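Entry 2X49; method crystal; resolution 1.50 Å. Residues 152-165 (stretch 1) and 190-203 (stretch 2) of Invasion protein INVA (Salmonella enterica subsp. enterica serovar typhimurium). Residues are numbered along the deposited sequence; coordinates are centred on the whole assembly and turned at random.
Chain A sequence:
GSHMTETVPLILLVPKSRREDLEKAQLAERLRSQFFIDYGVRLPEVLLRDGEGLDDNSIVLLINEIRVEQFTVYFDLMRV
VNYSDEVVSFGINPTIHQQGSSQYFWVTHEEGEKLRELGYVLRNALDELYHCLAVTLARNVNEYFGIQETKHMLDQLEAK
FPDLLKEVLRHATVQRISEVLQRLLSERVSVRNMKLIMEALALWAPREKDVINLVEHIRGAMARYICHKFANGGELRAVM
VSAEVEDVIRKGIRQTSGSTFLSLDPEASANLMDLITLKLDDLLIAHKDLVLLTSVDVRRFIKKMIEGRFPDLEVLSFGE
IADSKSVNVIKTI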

# COMPACT_ATOMS: atom_id res chain seq x y z
N HIS A 152 20.86 6.35 8.53
CA HIS A 152 20.48 7.54 9.31
C HIS A 152 19.55 7.11 10.41
O HIS A 152 19.63 7.55 11.57
CB HIS A 152 19.74 8.55 8.46
CG HIS A 152 19.33 9.78 9.21
ND1 HIS A 152 20.18 10.85 9.39
CD2 HIS A 152 18.18 10.10 9.85
CE1 HIS A 152 19.57 11.79 10.09
NE2 HIS A 152 18.35 11.36 10.39
N MET A 153 18.65 6.24 10.01
CA MET A 153 17.65 5.72 10.93
C MET A 153 18.31 4.91 12.01
O MET A 153 17.92 4.98 13.16
CB MET A 153 16.56 4.92 10.22
CG MET A 153 15.76 5.69 9.18
SD MET A 153 14.70 4.61 8.18
CE MET A 153 13.61 3.92 9.37
N LEU A 154 19.34 4.17 11.62
CA LEU A 154 20.05 3.28 12.58
C LEU A 154 20.80 4.12 13.58
O LEU A 154 20.85 3.83 14.78
CB LEU A 154 21.03 2.32 11.89
CG LEU A 154 20.38 1.30 10.94
CD1 LEU A 154 21.49 0.55 10.21
CD2 LEU A 154 19.54 0.32 11.76
N ASP A 155 21.34 5.20 13.06
CA ASP A 155 22.14 6.13 13.86
C ASP A 155 21.29 6.83 14.89
O ASP A 155 21.70 6.99 16.04
CB ASP A 155 22.91 7.13 12.98
CG ASP A 155 24.19 6.52 12.45
OD1 ASP A 155 24.61 5.48 13.02
OD2 ASP A 155 24.80 7.05 11.51
N GLN A 156 20.08 7.16 14.47
CA GLN A 156 19.10 7.82 15.34
C GLN A 156 18.73 6.87 16.46
O GLN A 156 18.58 7.24 17.61
CB GLN A 156 17.84 8.24 14.58
CG GLN A 156 18.04 9.41 13.58
CD GLN A 156 16.76 9.83 12.84
OE1 GLN A 156 16.11 8.88 12.16
NE2 GLN A 156 16.38 11.00 12.86
N LEU A 157 18.59 5.62 16.07
CA LEU A 157 18.13 4.57 17.00
C LEU A 157 19.22 4.26 18.00
O LEU A 157 18.99 3.96 19.17
CB LEU A 157 17.72 3.30 16.25
CG LEU A 157 17.12 2.19 17.14
CD1 LEU A 157 15.60 2.19 17.08
CD2 LEU A 157 17.68 0.80 16.77
N GLU A 158 20.43 4.38 17.52
CA GLU A 158 21.60 3.97 18.27
C GLU A 158 21.76 4.89 19.45
O GLU A 158 22.24 4.52 20.51
CB GLU A 158 22.88 4.03 17.45
CG GLU A 158 24.09 3.78 18.31
CD GLU A 158 25.36 3.55 17.51
OE1 GLU A 158 25.28 3.47 16.27
OE2 GLU A 158 26.43 3.44 18.14
N ALA A 159 21.31 6.10 19.20
CA ALA A 159 21.44 7.20 20.16
C ALA A 159 20.57 6.91 21.34
O ALA A 159 20.68 7.53 22.39
CB ALA A 159 21.04 8.54 19.53
N LYS A 160 19.70 5.94 21.13
CA LYS A 160 18.65 5.61 22.12
C LYS A 160 18.74 4.21 22.68
O LYS A 160 18.51 3.97 23.86
CB LYS A 160 17.27 5.85 21.53
CG LYS A 160 17.08 7.30 21.09
CD LYS A 160 15.66 7.56 20.66
CE LYS A 160 15.28 6.66 19.51
NZ LYS A 160 13.83 6.77 19.17
N PHE A 161 19.12 3.30 21.81
CA PHE A 161 19.22 1.87 22.14
C PHE A 161 20.53 1.25 21.62
O PHE A 161 20.51 0.41 20.73
CB PHE A 161 17.99 1.14 21.63
CG PHE A 161 16.70 1.75 22.12
CD1 PHE A 161 16.36 1.68 23.47
CD2 PHE A 161 15.84 2.39 21.25
CE1 PHE A 161 15.17 2.26 23.94
CE2 PHE A 161 14.64 2.96 21.71
CZ PHE A 161 14.31 2.89 23.05
N PRO A 162 21.67 1.66 22.19
CA PRO A 162 22.96 1.28 21.58
C PRO A 162 23.22 -0.19 21.54
O PRO A 162 23.83 -0.69 20.60
CB PRO A 162 23.99 1.99 22.46
CG PRO A 162 23.25 3.05 23.17
CD PRO A 162 21.81 2.70 23.22
N ASP A 163 22.72 -0.90 22.53
CA ASP A 163 23.05 -2.34 22.65
C ASP A 163 22.22 -3.16 21.67
O ASP A 163 22.63 -4.18 21.10
CB ASP A 163 22.93 -2.84 24.09
CG ASP A 163 24.19 -2.56 24.89
OD1 ASP A 163 24.83 -1.48 24.70
OD2 ASP A 163 24.55 -3.41 25.74
N LEU A 164 21.05 -2.65 21.41
CA LEU A 164 20.16 -3.29 20.47
C LEU A 164 20.74 -3.19 19.05
O LEU A 164 20.79 -4.15 18.30
CB LEU A 164 18.75 -2.67 20.55
CG LEU A 164 17.75 -3.15 19.52
CD1 LEU A 164 17.53 -4.65 19.53
CD2 LEU A 164 16.44 -2.38 19.70
N LEU A 165 21.25 -2.02 18.74
CA LEU A 165 21.82 -1.80 17.40
C LEU A 165 23.08 -2.67 17.27
O LEU A 165 23.31 -3.32 16.26
CB LEU A 165 22.18 -0.32 17.17
CG LEU A 165 22.59 0.04 15.73
CD1 LEU A 165 21.47 -0.32 14.79
CD2 LEU A 165 22.95 1.48 15.57
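Stretch 2 (190-203) SVRNMKLIMEALAL

Helices that cross nearly at right angles touch over a short length, so few side chains from each can take part at the crossing. Residues 190-203 of the invasion protein InvA illustrate the point, with a further contact supplied by the next helix of the partner stretch. Stretch 2 opens in extended and turn conformations, and Asn 193 then caps a helix that runs from Met 194 through Leu 203 and beyond; a weak bond from Leu 196 N to Asn 193 OD1 (3.3 Å) closes the cap. This helix crosses the first helix of stretch 1, which includes Met 153, Leu 154 and Leu 157, at -95°, with the axes 11.1 Å apart at closest approach. No hydrogen bond joins the stretches, and the 533 Å² they bury is built chiefly from apolar contacts.

Leu 164, on the second helical segment of stretch 1, covers the most surface. It is a classic knob in a hole, seated among Lys 195, Met 198, Glu 199 and Ala 202, residues spaced so that they line one side of the helix. Leu 164 CD2 lies 4.1 Å from both Met 198 CB and Glu 199 CG, and Leu 164 CD1 lies 4.3 Å from Ala 202 CB.

Lys 195 contributes as a hydrocarbon. Fully extended, with all four chi angles t, it passes over a face of the Phe 161 ring: Lys 195 CD is 3.7 Å from Phe 161 CE2, and Lys 195 CE stands 4.0 Å from the centroid of the Phe 161 ring in a CH-pi contact. Its backbone also faces Leu 157, whose CD1 lies 3.9 Å from Lys 195 CA.

The CA-to-CB bond of Met 153 points toward stretch 2; its terminal methyl is modelled too close to that of Met 194 for its place to be trusted. Farther along, Met 198 CG meets Leu 157 CD2 at 3.7 Å, and Met 198 SD lies 3.9 Å from Leu 154 CD2.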

# COMPACT_ATOMS: atom_id res chain seq x y z
N SER A 190 4.45 0.27 7.50
CA SER A 190 5.23 1.36 8.05
C SER A 190 6.49 0.89 8.74
O SER A 190 6.49 -0.18 9.37
CB SER A 190 4.40 2.18 9.09
OG SER A 190 5.12 3.20 9.71
N VAL A 191 7.51 1.71 8.66
CA VAL A 191 8.77 1.47 9.39
C VAL A 191 9.02 2.45 10.50
O VAL A 191 10.14 2.60 11.01
CB VAL A 191 9.98 1.34 8.46
CG1 VAL A 191 9.78 0.13 7.54
CG2 VAL A 191 10.27 2.63 7.67
N ARG A 192 7.97 3.16 10.87
CA ARG A 192 8.05 4.10 12.00
C ARG A 192 8.52 3.47 13.31
O ARG A 192 9.27 4.07 14.06
CB ARG A 192 6.71 4.82 12.25
CG ARG A 192 6.80 5.80 13.39
CD ARG A 192 5.70 6.84 13.33
NE ARG A 192 6.09 7.94 12.45
CZ ARG A 192 7.00 8.85 12.74
NH1 ARG A 192 7.57 8.84 13.94
NH2 ARG A 192 7.33 9.80 11.86
N ASN A 193 8.05 2.26 13.56
CA ASN A 193 8.42 1.56 14.82
C ASN A 193 9.71 0.78 14.65
O ASN A 193 9.72 -0.45 14.62
CB ASN A 193 7.30 0.66 15.29
CG ASN A 193 7.44 0.34 16.75
OD1 ASN A 193 8.53 0.47 17.35
ND2 ASN A 193 6.31 -0.03 17.38
N MET A 194 10.77 1.55 14.51
CA MET A 194 12.07 1.00 14.20
C MET A 194 12.56 0.12 15.32
O MET A 194 13.20 -0.89 15.06
CB MET A 194 13.08 2.10 13.88
CG MET A 194 14.31 1.57 13.13
SD MET A 194 13.87 0.93 11.48
CE MET A 194 13.64 2.47 10.57
N LYS A 195 12.17 0.45 16.53
CA LYS A 195 12.69 -0.28 17.71
C LYS A 195 12.18 -1.72 17.62
O LYS A 195 12.90 -2.71 17.82
CB LYS A 195 12.27 0.33 19.03
CG LYS A 195 12.81 -0.44 20.27
CD LYS A 195 12.28 0.15 21.56
CE LYS A 195 12.80 -0.60 22.80
NZ LYS A 195 12.20 -0.13 24.10
N LEU A 196 10.91 -1.83 17.30
CA LEU A 196 10.30 -3.18 17.20
C LEU A 196 10.84 -3.99 16.02
O LEU A 196 11.03 -5.22 16.07
CB LEU A 196 8.79 -3.10 17.17
CG LEU A 196 8.24 -2.71 18.54
CD1 LEU A 196 6.70 -2.85 18.56
CD2 LEU A 196 8.89 -3.49 19.70
N ILE A 197 11.14 -3.31 14.94
CA ILE A 197 11.64 -3.95 13.79
C ILE A 197 13.02 -4.51 14.14
O ILE A 197 13.36 -5.61 13.76
CB ILE A 197 11.69 -3.05 12.56
CG1 ILE A 197 10.27 -2.79 12.09
CG2 ILE A 197 12.44 -3.68 11.42
CD1 ILE A 197 10.19 -1.68 11.06
N MET A 198 13.80 -3.68 14.79
CA MET A 198 15.17 -4.07 15.21
C MET A 198 15.15 -5.21 16.19
O MET A 198 16.00 -6.12 16.13
CB MET A 198 15.99 -2.89 15.69
CG MET A 198 16.28 -1.87 14.64
SD MET A 198 17.43 -2.50 13.41
CE MET A 198 16.40 -2.47 11.96
N GLU A 199 14.20 -5.20 17.11
CA GLU A 199 14.10 -6.32 18.07
C GLU A 199 13.82 -7.62 17.29
O GLU A 199 14.35 -8.70 17.60
CB GLU A 199 13.02 -6.09 19.13
CG GLU A 199 13.42 -5.08 20.14
CD GLU A 199 12.29 -4.72 21.11
OE1 GLU A 199 11.12 -5.11 20.82
OE2 GLU A 199 12.57 -4.06 22.14
N ALA A 200 13.01 -7.51 16.26
CA ALA A 200 12.66 -8.70 15.45
C ALA A 200 13.82 -9.16 14.59
O ALA A 200 14.07 -10.36 14.44
CB ALA A 200 11.38 -8.45 14.58
N LEU A 201 14.63 -8.22 14.17
CA LEU A 201 15.85 -8.58 13.41
C LEU A 201 16.84 -9.26 14.33
O LEU A 201 17.53 -10.22 13.92
CB LEU A 201 16.48 -7.39 12.74
CG LEU A 201 15.77 -6.91 11.49
CD1 LEU A 201 16.20 -5.48 11.12
CD2 LEU A 201 16.08 -7.85 10.39
N ALA A 202 16.93 -8.81 15.59
CA ALA A 202 17.91 -9.37 16.54
C ALA A 202 17.57 -10.82 16.81
O ALA A 202 18.46 -11.66 17.08
CB ALA A 202 17.97 -8.59 17.86
N LEU A 203 16.28 -11.11 16.71
CA LEU A 203 15.73 -12.47 16.96
C LEU A 203 15.93 -13.38 15.75
O LEU A 203 16.36 -14.56 15.88
CB LEU A 203 14.26 -12.41 17.38
CG LEU A 203 13.55 -13.72 17.74
CD1 LEU A 203 14.24 -14.36 18.96
CD2 LEU A 203 12.05 -13.53 17.99